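Local coordinates for 2L protein (Yaba-like disease virus, PDB 3IT8) that probably binds and neutralises host tumour necrosis factor, using a fold related to class I MHC heavy chains, at residues K125-M130 with G139-K144; I217-E220 with E225-Y228; W237-N242 with F250-K255. All coordinates share one frame; numbering follows the deposited sequence.

How the contacts relate
Contact 1 lies in the MHC-like N-terminal region, contacts 2 and 3 in the Ig-like region. Contact 1 is the buried one: an aromatic ring from edge strand 126-129 meets a leucine methyl from the loop before helix 148-174. Contact 2 is partly buried, with an apolar isoleucine-tyrosine pair at one end and an exposed tyrosine against a serine at the other, while contact 3 lies at the surface and mixes arginine, serine, proline and aromatic groups. Contacts 2 and 3 share the long connection between strands 213-218 and 254-255, and Glu218 packs on Trp237 where they touch. Contact 3 also reaches contact 1, with Asn242 packed beside Met130.

Contact 1: residues K125-M130 with G139-K144; sequences KRFTKM and GMLTVK
Phe127 and Leu141 make the main touch here, a CH-pi contact between the edge strand 126-129 and the loop that runs on to helix 148-174. The methyl CD2 of Leu141 stands 3.7 Å from the centroid of the Phe127 ring and only 4° off the ring normal. It therefore sits squarely over the middle of one face, at nearly equal distances from the six ring carbons: Leu141 CD2 is 3.9 Å from Phe127 CG, and Leu141 CD2 is 4.1 Å from Phe127 CZ. The two side chains cross at about a right angle. In Leu141 the chi2 of 175° extends CD1 away from CA and turns the other branch, CD2, onto the ring.

The polar part is a single backbone carbonyl. Met140 O approaches the same ring obliquely, 3.5 Å from Phe127 CE1, so the short 3-10 segment 140-141 offers the phenyl group both a main-chain oxygen and a methyl. No hydrogen bond joins the two segments. The loop has its own polar hold on the fold, because Met140 N is hydrogen-bonded to Thr76 OG1 of helix 61-82.

Apolar packing carries on round the pair. Phe135 touches both Phe127 and Leu141, Tyr120 meets the Phe127 ring edge-to-face, and Trp148 and Leu155 of helix 148-174 close in from the helical side. Val110 of the sheet touches Phe127 and Met140.

Dispersion and shape probably account for most of the contact between the segments, as no hydrogen bond joins them. Phe127 thus ties the last strand of the MHC-like sheet to the loop leading into the long helix, through a buried and essentially uncharged interface.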
loop_
_atom_site.group_PDB
_atom_site.type_symbol
_atom_site.label_atom_id
_atom_site.label_comp_id
_atom_site.label_asym_id
_atom_site.label_seq_id
_atom_site.Cartn_x
_atom_site.Cartn_y
_atom_site.Cartn_z
ATOM N N LYS D 125 -17.715 22.453 -13.729
ATOM C CA LYS D 125 -16.922 23.256 -14.661
ATOM C C LYS D 125 -17.820 24.226 -15.444
ATOM O O LYS D 125 -17.757 24.316 -16.667
ATOM C CB LYS D 125 -16.151 22.345 -15.621
ATOM C CG LYS D 125 -15.076 21.523 -14.944
ATOM C CD LYS D 125 -14.576 20.425 -15.861
ATOM C CE LYS D 125 -13.429 19.632 -15.235
ATOM N NZ LYS D 125 -12.118 20.364 -15.254
ATOM N N ARG D 126 -18.655 24.955 -14.716
ATOM C CA ARG D 126 -19.567 25.922 -15.311
ATOM C C ARG D 126 -20.108 26.831 -14.199
ATOM O O ARG D 126 -19.910 26.556 -13.013
ATOM C CB ARG D 126 -20.726 25.192 -15.976
ATOM C CG ARG D 126 -21.644 24.539 -14.972
ATOM C CD ARG D 126 -22.631 23.605 -15.628
ATOM N NE ARG D 126 -23.586 23.070 -14.658
ATOM C CZ ARG D 126 -24.376 22.024 -14.883
ATOM N NH1 ARG D 126 -24.324 21.391 -16.050
ATOM N NH2 ARG D 126 -25.217 21.610 -13.943
ATOM N N PHE D 127 -20.777 27.916 -14.576
ATOM C CA PHE D 127 -21.345 28.819 -13.586
ATOM C C PHE D 127 -22.747 28.366 -13.196
ATOM O O PHE D 127 -23.437 27.710 -13.978
ATOM C CB PHE D 127 -21.427 30.250 -14.128
ATOM C CG PHE D 127 -20.134 31.002 -14.060
ATOM C CD1 PHE D 127 -19.253 30.995 -15.132
ATOM C CD2 PHE D 127 -19.785 31.703 -12.911
ATOM C CE1 PHE D 127 -18.036 31.678 -15.060
ATOM C CE2 PHE D 127 -18.575 32.384 -12.834
ATOM C CZ PHE D 127 -17.697 32.372 -13.909
ATOM N N THR D 128 -23.165 28.721 -11.984
ATOM C CA THR D 128 -24.494 28.379 -11.501
ATOM C C THR D 128 -25.121 29.586 -10.828
ATOM O O THR D 128 -24.450 30.303 -10.089
ATOM C CB THR D 128 -24.443 27.261 -10.480
ATOM O OG1 THR D 128 -23.667 26.184 -11.004
ATOM C CG2 THR D 128 -25.849 26.771 -10.175
ATOM N N LYS D 129 -26.409 29.801 -11.086
ATOM C CA LYS D 129 -27.146 30.916 -10.500
ATOM C C LYS D 129 -26.943 30.997 -8.986
ATOM O O LYS D 129 -26.848 29.976 -8.307
ATOM C CB LYS D 129 -28.635 30.760 -10.812
ATOM C CG LYS D 129 -29.105 29.318 -10.745
ATOM C CD LYS D 129 -30.402 29.164 -9.966
ATOM C CE LYS D 129 -31.587 29.830 -10.657
ATOM N NZ LYS D 129 -32.871 29.627 -9.900
ATOM N N MET D 130 -26.850 32.216 -8.464
ATOM C CA MET D 130 -26.688 32.419 -7.027
ATOM C C MET D 130 -27.999 32.942 -6.477
ATOM O O MET D 130 -28.179 33.020 -5.267
ATOM C CB MET D 130 -25.589 33.435 -6.722
ATOM C CG MET D 130 -24.182 32.941 -6.989
ATOM S SD MET D 130 -22.948 33.981 -6.198
ATOM C CE MET D 130 -22.657 35.162 -7.459
ATOM N N GLY D 139 -20.891 36.971 -22.312
ATOM C CA GLY D 139 -19.510 37.178 -21.927
ATOM C C GLY D 139 -18.803 35.981 -21.317
ATOM O O GLY D 139 -18.867 34.857 -21.827
ATOM N N MET D 140 -18.120 36.237 -20.206
ATOM C CA MET D 140 -17.367 35.217 -19.491
ATOM C C MET D 140 -18.274 34.221 -18.791
ATOM O O MET D 140 -17.793 33.302 -18.135
ATOM C CB MET D 140 -16.494 35.872 -18.432
ATOM C CG MET D 140 -17.325 36.450 -17.307
ATOM S SD MET D 140 -16.391 36.787 -15.812
ATOM C CE MET D 140 -16.492 38.565 -15.769
ATOM N N LEU D 141 -19.581 34.400 -18.925
ATOM C CA LEU D 141 -20.524 33.518 -18.256
ATOM C C LEU D 141 -21.071 32.329 -19.046
ATOM O O LEU D 141 -21.803 31.517 -18.489
ATOM C CB LEU D 141 -21.681 34.346 -17.703
ATOM C CG LEU D 141 -21.307 35.355 -16.609
ATOM C CD1 LEU D 141 -22.523 36.185 -16.232
ATOM C CD2 LEU D 141 -20.783 34.608 -15.394
ATOM N N THR D 142 -20.730 32.207 -20.327
ATOM C CA THR D 142 -21.223 31.071 -21.107
ATOM C C THR D 142 -20.125 30.271 -21.756
ATOM O O THR D 142 -19.083 30.806 -22.114
ATOM C CB THR D 142 -22.145 31.488 -22.241
ATOM O OG1 THR D 142 -22.984 32.557 -21.802
ATOM C CG2 THR D 142 -23.015 30.308 -22.660
ATOM N N VAL D 143 -20.373 28.980 -21.925
ATOM C CA VAL D 143 -19.403 28.118 -22.564
ATOM C C VAL D 143 -19.314 28.537 -24.033
ATOM O O VAL D 143 -18.326 28.250 -24.719
ATOM C CB VAL D 143 -19.835 26.654 -22.464
ATOM C CG1 VAL D 143 -18.764 25.743 -23.075
ATOM C CG2 VAL D 143 -20.088 26.303 -21.007
ATOM N N LYS D 144 -20.350 29.234 -24.497
ATOM C CA LYS D 144 -20.422 29.712 -25.877
ATOM C C LYS D 144 -19.251 30.631 -26.215
ATOM O O LYS D 144 -18.777 30.652 -27.350
ATOM C CB LYS D 144 -21.732 30.476 -26.101
ATOM C CG LYS D 144 -22.997 29.664 -25.856
ATOM C CD LYS D 144 -23.240 28.628 -26.950
ATOM C CE LYS D 144 -23.607 29.288 -28.273
ATOM N NZ LYS D 144 -23.845 28.294 -29.355
#

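Contact 2: residues I217-E220 with E225-Y228; sequences IESE and EYKY
Ile217 against Tyr228 and Ser219 against Tyr226 form a small, partly buried side-chain contact, made where strand 213-218 of the Ig-like region runs out and the chain returns as an irregular loop. The backbones stay well apart, with Ser219 CA and Tyr226 CA 8.1 Å from each other, so side chains must bridge the gap.

At the inner end, Ile217 CD1 comes to the edge of the Tyr228 ring, in its plane, 4.0 Å from Tyr228 CE1. The isoleucine reaches that far because its chain is extended, CD1 lying anti to CA (chi2 173°), and it crosses the tyrosine at about a right angle. At the outer end the phenol of Tyr226 arrives at Ser219 with its hydroxyl leading. Tyr226 OH is 3.6 Å from Ser219 CB, which lies near the plane of the ring at its edge. This is a van der Waals touch of the phenol oxygen on the serine CB; the serine's own hydroxyl is engaged differently, Ser219 OG being hydrogen-bonded to Ser277 O.

No hydrogen bond crosses between the segments. Within the loop there are local links: an inverse gamma turn centred on Tyr226, with a weak bond from Lys227 N to Glu225 O, and a salt bridge of 3.3 Å between Lys227 NZ and Glu225 OE1, weak as a hydrogen bond. The carboxylate has a second partner: Glu225 OE2 forms a salt bridge with a basic side chain of another protein chain.

Strand 279-284, the neighbour of strand 213-218 in the sheet, meets both segments: its Val282 touches Ile217 and Tyr228, while Phe284 meets the Tyr228 ring edge-to-face and Tyr234 stacks on it.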
loop_
_atom_site.group_PDB
_atom_site.type_symbol
_atom_site.label_atom_id
_atom_site.label_comp_id
_atom_site.label_asym_id
_atom_site.label_seq_id
_atom_site.Cartn_x
_atom_site.Cartn_y
_atom_site.Cartn_z
ATOM N N ILE D 217 -25.135 24.053 16.409
ATOM C CA ILE D 217 -25.468 22.634 16.427
ATOM C C ILE D 217 -26.243 22.239 17.680
ATOM O O ILE D 217 -25.876 22.624 18.790
ATOM C CB ILE D 217 -24.189 21.798 16.360
ATOM C CG1 ILE D 217 -23.375 22.196 15.124
ATOM C CG2 ILE D 217 -24.532 20.343 16.319
ATOM C CD1 ILE D 217 -22.027 21.548 15.049
ATOM N N GLU D 218 -27.315 21.474 17.506
ATOM C CA GLU D 218 -28.105 21.039 18.649
ATOM C C GLU D 218 -27.193 20.246 19.582
ATOM O O GLU D 218 -26.460 19.364 19.134
ATOM C CB GLU D 218 -29.293 20.208 18.174
ATOM C CG GLU D 218 -30.407 21.075 17.618
ATOM C CD GLU D 218 -31.483 20.281 16.908
ATOM O OE1 GLU D 218 -31.961 19.275 17.476
ATOM O OE2 GLU D 218 -31.859 20.671 15.780
ATOM N N SER D 219 -27.230 20.571 20.874
ATOM C CA SER D 219 -26.374 19.915 21.867
ATOM C C SER D 219 -26.465 18.390 21.955
ATOM O O SER D 219 -25.521 17.736 22.411
ATOM C CB SER D 219 -26.628 20.513 23.248
ATOM O OG SER D 219 -27.981 20.350 23.614
ATOM N N GLU D 220 -27.594 17.823 21.538
ATOM C CA GLU D 220 -27.759 16.374 21.580
ATOM C C GLU D 220 -26.623 15.688 20.817
ATOM O O GLU D 220 -26.102 14.656 21.238
ATOM C CB GLU D 220 -29.098 15.971 20.964
ATOM C CG GLU D 220 -29.264 16.423 19.530
ATOM C CD GLU D 220 -30.428 15.748 18.831
ATOM O OE1 GLU D 220 -30.388 14.506 18.693
ATOM O OE2 GLU D 220 -31.377 16.455 18.416
ATOM N N GLU D 225 -20.082 15.133 25.542
ATOM C CA GLU D 225 -18.763 15.756 25.472
ATOM C C GLU D 225 -18.816 16.935 24.515
ATOM O O GLU D 225 -19.082 16.761 23.319
ATOM C CB GLU D 225 -17.721 14.750 24.985
ATOM C CG GLU D 225 -16.293 15.235 25.131
ATOM C CD GLU D 225 -15.277 14.200 24.684
ATOM O OE1 GLU D 225 -14.067 14.433 24.904
ATOM O OE2 GLU D 225 -15.688 13.160 24.111
ATOM N N TYR D 226 -18.568 18.134 25.039
ATOM C CA TYR D 226 -18.601 19.346 24.213
ATOM C C TYR D 226 -17.293 19.734 23.513
ATOM O O TYR D 226 -16.675 20.754 23.827
ATOM C CB TYR D 226 -19.115 20.519 25.038
ATOM C CG TYR D 226 -20.573 20.371 25.376
ATOM C CD1 TYR D 226 -20.980 19.748 26.555
ATOM C CD2 TYR D 226 -21.553 20.782 24.478
ATOM C CE1 TYR D 226 -22.335 19.533 26.826
ATOM C CE2 TYR D 226 -22.902 20.570 24.736
ATOM C CZ TYR D 226 -23.287 19.944 25.906
ATOM O OH TYR D 226 -24.621 19.700 26.139
ATOM N N LYS D 227 -16.887 18.888 22.569
ATOM C CA LYS D 227 -15.695 19.074 21.755
ATOM C C LYS D 227 -16.139 18.777 20.331
ATOM O O LYS D 227 -16.908 17.845 20.092
ATOM C CB LYS D 227 -14.577 18.109 22.163
ATOM C CG LYS D 227 -13.983 18.377 23.532
ATOM C CD LYS D 227 -12.903 17.350 23.861
ATOM C CE LYS D 227 -12.418 17.462 25.310
ATOM N NZ LYS D 227 -11.491 16.342 25.660
ATOM N N TYR D 228 -15.693 19.594 19.390
ATOM C CA TYR D 228 -16.036 19.386 17.990
ATOM C C TYR D 228 -14.968 18.444 17.411
ATOM O O TYR D 228 -13.806 18.825 17.298
ATOM C CB TYR D 228 -16.011 20.724 17.256
ATOM C CG TYR D 228 -16.464 20.647 15.829
ATOM C CD1 TYR D 228 -17.816 20.733 15.505
ATOM C CD2 TYR D 228 -15.539 20.484 14.792
ATOM C CE1 TYR D 228 -18.246 20.663 14.168
ATOM C CE2 TYR D 228 -15.949 20.407 13.460
ATOM C CZ TYR D 228 -17.303 20.501 13.152
ATOM O OH TYR D 228 -17.715 20.462 11.836
#

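Contact 3: residues W237-N242 with F250-K255; sequences WGRKSN and FPWNIK
Bends at chi2 (-97°) and chi3 (-92°) in the Arg239 chain bring one face of its guanidinium to the Phe250 ring, while Ser241 has OG anti to its backbone N (chi1 177°) and pointed at Pro251. The arginine uses two parts of its chain. Arg239 CB lies in the ring plane at the edge, 3.9 Å from Phe250 CZ, and one face of the guanidinium looks onto Phe250 CE2, which stands 4.2 Å above its centre. The two planes are inclined, so this is no parallel stack. Arg239 NH2 also forms a long, weak ion pair with Asp267 of strand 263-271.

Ser241 spans two residues: its CB approaches Phe250 CE1 obliquely at 3.8 Å, and its OG is 3.5 Å from Pro251 CD. That hydroxyl is hydrogen-bonded to Tyr243 N, which helps fix its rotation.

Beyond the proline, an inverse gamma turn centred on Asn253, closed by Ile254 N to Trp252 O at 2.7 Å, leads into strand 254-255. The contact thus packs a surface loop of the Ig-like domain against the approach to an edge strand of its four-stranded antiparallel sheet.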
loop_
_atom_site.group_PDB
_atom_site.type_symbol
_atom_site.label_atom_id
_atom_site.label_comp_id
_atom_site.label_asym_id
_atom_site.label_seq_id
_atom_site.Cartn_x
_atom_site.Cartn_y
_atom_site.Cartn_z
ATOM N N TRP D 237 -28.111 23.325 11.305
ATOM C CA TRP D 237 -28.905 24.562 11.308
ATOM C C TRP D 237 -28.319 25.618 10.370
ATOM O O TRP D 237 -27.784 26.623 10.838
ATOM C CB TRP D 237 -28.946 25.160 12.721
ATOM C CG TRP D 237 -30.148 24.822 13.540
ATOM C CD1 TRP D 237 -30.342 25.117 14.861
ATOM C CD2 TRP D 237 -31.344 24.159 13.098
ATOM N NE1 TRP D 237 -31.577 24.681 15.269
ATOM C CE2 TRP D 237 -32.215 24.090 14.209
ATOM C CE3 TRP D 237 -31.765 23.618 11.870
ATOM C CZ2 TRP D 237 -33.486 23.500 14.129
ATOM C CZ3 TRP D 237 -33.028 23.034 11.792
ATOM C CH2 TRP D 237 -33.873 22.980 12.916
ATOM N N GLY D 238 -28.418 25.404 9.062
ATOM C CA GLY D 238 -27.871 26.368 8.121
ATOM C C GLY D 238 -28.519 27.742 8.184
ATOM O O GLY D 238 -29.662 27.871 8.624
ATOM N N ARG D 239 -27.782 28.770 7.763
ATOM C CA ARG D 239 -28.291 30.143 7.750
ATOM C C ARG D 239 -28.893 30.355 6.363
ATOM O O ARG D 239 -28.718 29.517 5.482
ATOM C CB ARG D 239 -27.147 31.137 8.000
ATOM C CG ARG D 239 -26.420 30.938 9.337
ATOM C CD ARG D 239 -26.933 31.865 10.457
ATOM N NE ARG D 239 -26.187 33.128 10.546
ATOM C CZ ARG D 239 -26.324 34.161 9.711
ATOM N NH1 ARG D 239 -27.190 34.108 8.704
ATOM N NH2 ARG D 239 -25.581 35.251 9.879
ATOM N N LYS D 240 -29.614 31.453 6.164
ATOM C CA LYS D 240 -30.215 31.715 4.856
ATOM C C LYS D 240 -29.558 32.918 4.183
ATOM O O LYS D 240 -29.655 34.043 4.674
ATOM C CB LYS D 240 -31.721 31.967 4.991
ATOM C CG LYS D 240 -32.410 32.233 3.666
ATOM C CD LYS D 240 -33.833 32.722 3.854
ATOM C CE LYS D 240 -34.442 33.142 2.518
ATOM N NZ LYS D 240 -35.778 33.790 2.675
ATOM N N SER D 241 -28.891 32.673 3.058
ATOM C CA SER D 241 -28.208 33.734 2.320
ATOM C C SER D 241 -27.886 33.253 0.920
ATOM O O SER D 241 -27.807 32.057 0.692
ATOM C CB SER D 241 -26.910 34.131 3.038
ATOM O OG SER D 241 -26.195 35.111 2.309
ATOM N N ASN D 242 -27.717 34.177 -0.020
ATOM C CA ASN D 242 -27.378 33.791 -1.386
ATOM C C ASN D 242 -25.918 33.373 -1.439
ATOM O O ASN D 242 -25.474 32.714 -2.377
ATOM C CB ASN D 242 -27.612 34.945 -2.346
ATOM C CG ASN D 242 -29.065 35.224 -2.552
ATOM O OD1 ASN D 242 -29.841 34.309 -2.819
ATOM N ND2 ASN D 242 -29.452 36.491 -2.438
ATOM N N PHE D 250 -20.739 36.575 2.475
ATOM C CA PHE D 250 -21.580 36.098 3.560
ATOM C C PHE D 250 -21.690 37.153 4.660
ATOM O O PHE D 250 -20.676 37.672 5.136
ATOM C CB PHE D 250 -21.018 34.811 4.144
ATOM C CG PHE D 250 -22.034 34.007 4.872
ATOM C CD1 PHE D 250 -22.988 33.276 4.172
ATOM C CD2 PHE D 250 -22.092 34.027 6.256
ATOM C CE1 PHE D 250 -23.989 32.578 4.843
ATOM C CE2 PHE D 250 -23.091 33.331 6.937
ATOM C CZ PHE D 250 -24.040 32.607 6.223
ATOM N N PRO D 251 -22.923 37.472 5.088
ATOM C CA PRO D 251 -23.236 38.462 6.127
ATOM C C PRO D 251 -22.807 38.056 7.531
ATOM O O PRO D 251 -23.476 37.253 8.179
ATOM C CB PRO D 251 -24.756 38.590 6.053
ATOM C CG PRO D 251 -25.109 38.014 4.728
ATOM C CD PRO D 251 -24.160 36.871 4.573
ATOM N N TRP D 252 -21.691 38.594 8.000
ATOM C CA TRP D 252 -21.228 38.304 9.349
ATOM C C TRP D 252 -21.206 39.658 10.041
ATOM O O TRP D 252 -20.663 40.620 9.504
ATOM C CB TRP D 252 -19.814 37.701 9.349
ATOM C CG TRP D 252 -19.722 36.261 8.923
ATOM C CD1 TRP D 252 -19.025 35.774 7.865
ATOM C CD2 TRP D 252 -20.317 35.124 9.566
ATOM N NE1 TRP D 252 -19.140 34.411 7.802
ATOM C CE2 TRP D 252 -19.929 33.982 8.833
ATOM C CE3 TRP D 252 -21.143 34.958 10.686
ATOM C CZ2 TRP D 252 -20.335 32.687 9.183
ATOM C CZ3 TRP D 252 -21.551 33.663 11.034
ATOM C CH2 TRP D 252 -21.144 32.548 10.282
ATOM N N ASN D 253 -21.800 39.744 11.224
ATOM C CA ASN D 253 -21.813 41.007 11.935
ATOM C C ASN D 253 -20.454 41.237 12.594
ATOM O O ASN D 253 -20.286 41.063 13.810
ATOM C CB ASN D 253 -22.924 41.001 12.973
ATOM C CG ASN D 253 -23.361 42.386 13.349
ATOM O OD1 ASN D 253 -22.632 43.131 14.005
ATOM N ND2 ASN D 253 -24.554 42.753 12.924
ATOM N N ILE D 254 -19.478 41.610 11.770
ATOM C CA ILE D 254 -18.126 41.877 12.249
ATOM C C ILE D 254 -17.819 43.363 12.127
ATOM O O ILE D 254 -18.213 44.004 11.161
ATOM C CB ILE D 254 -17.071 41.099 11.432
ATOM C CG1 ILE D 254 -17.415 39.619 11.440
ATOM C CG2 ILE D 254 -15.684 41.278 12.039
ATOM C CD1 ILE D 254 -16.376 38.750 10.762
ATOM N N LYS D 255 -17.129 43.909 13.117
ATOM C CA LYS D 255 -16.745 45.310 13.106
ATOM C C LYS D 255 -15.346 45.328 13.680
ATOM O O LYS D 255 -15.037 44.552 14.588
ATOM C CB LYS D 255 -17.664 46.140 14.000
ATOM C CG LYS D 255 -19.112 46.176 13.560
ATOM C CD LYS D 255 -19.895 47.210 14.363
ATOM C CE LYS D 255 -21.380 47.185 14.025
ATOM N NZ LYS D 255 -22.020 45.903 14.438
#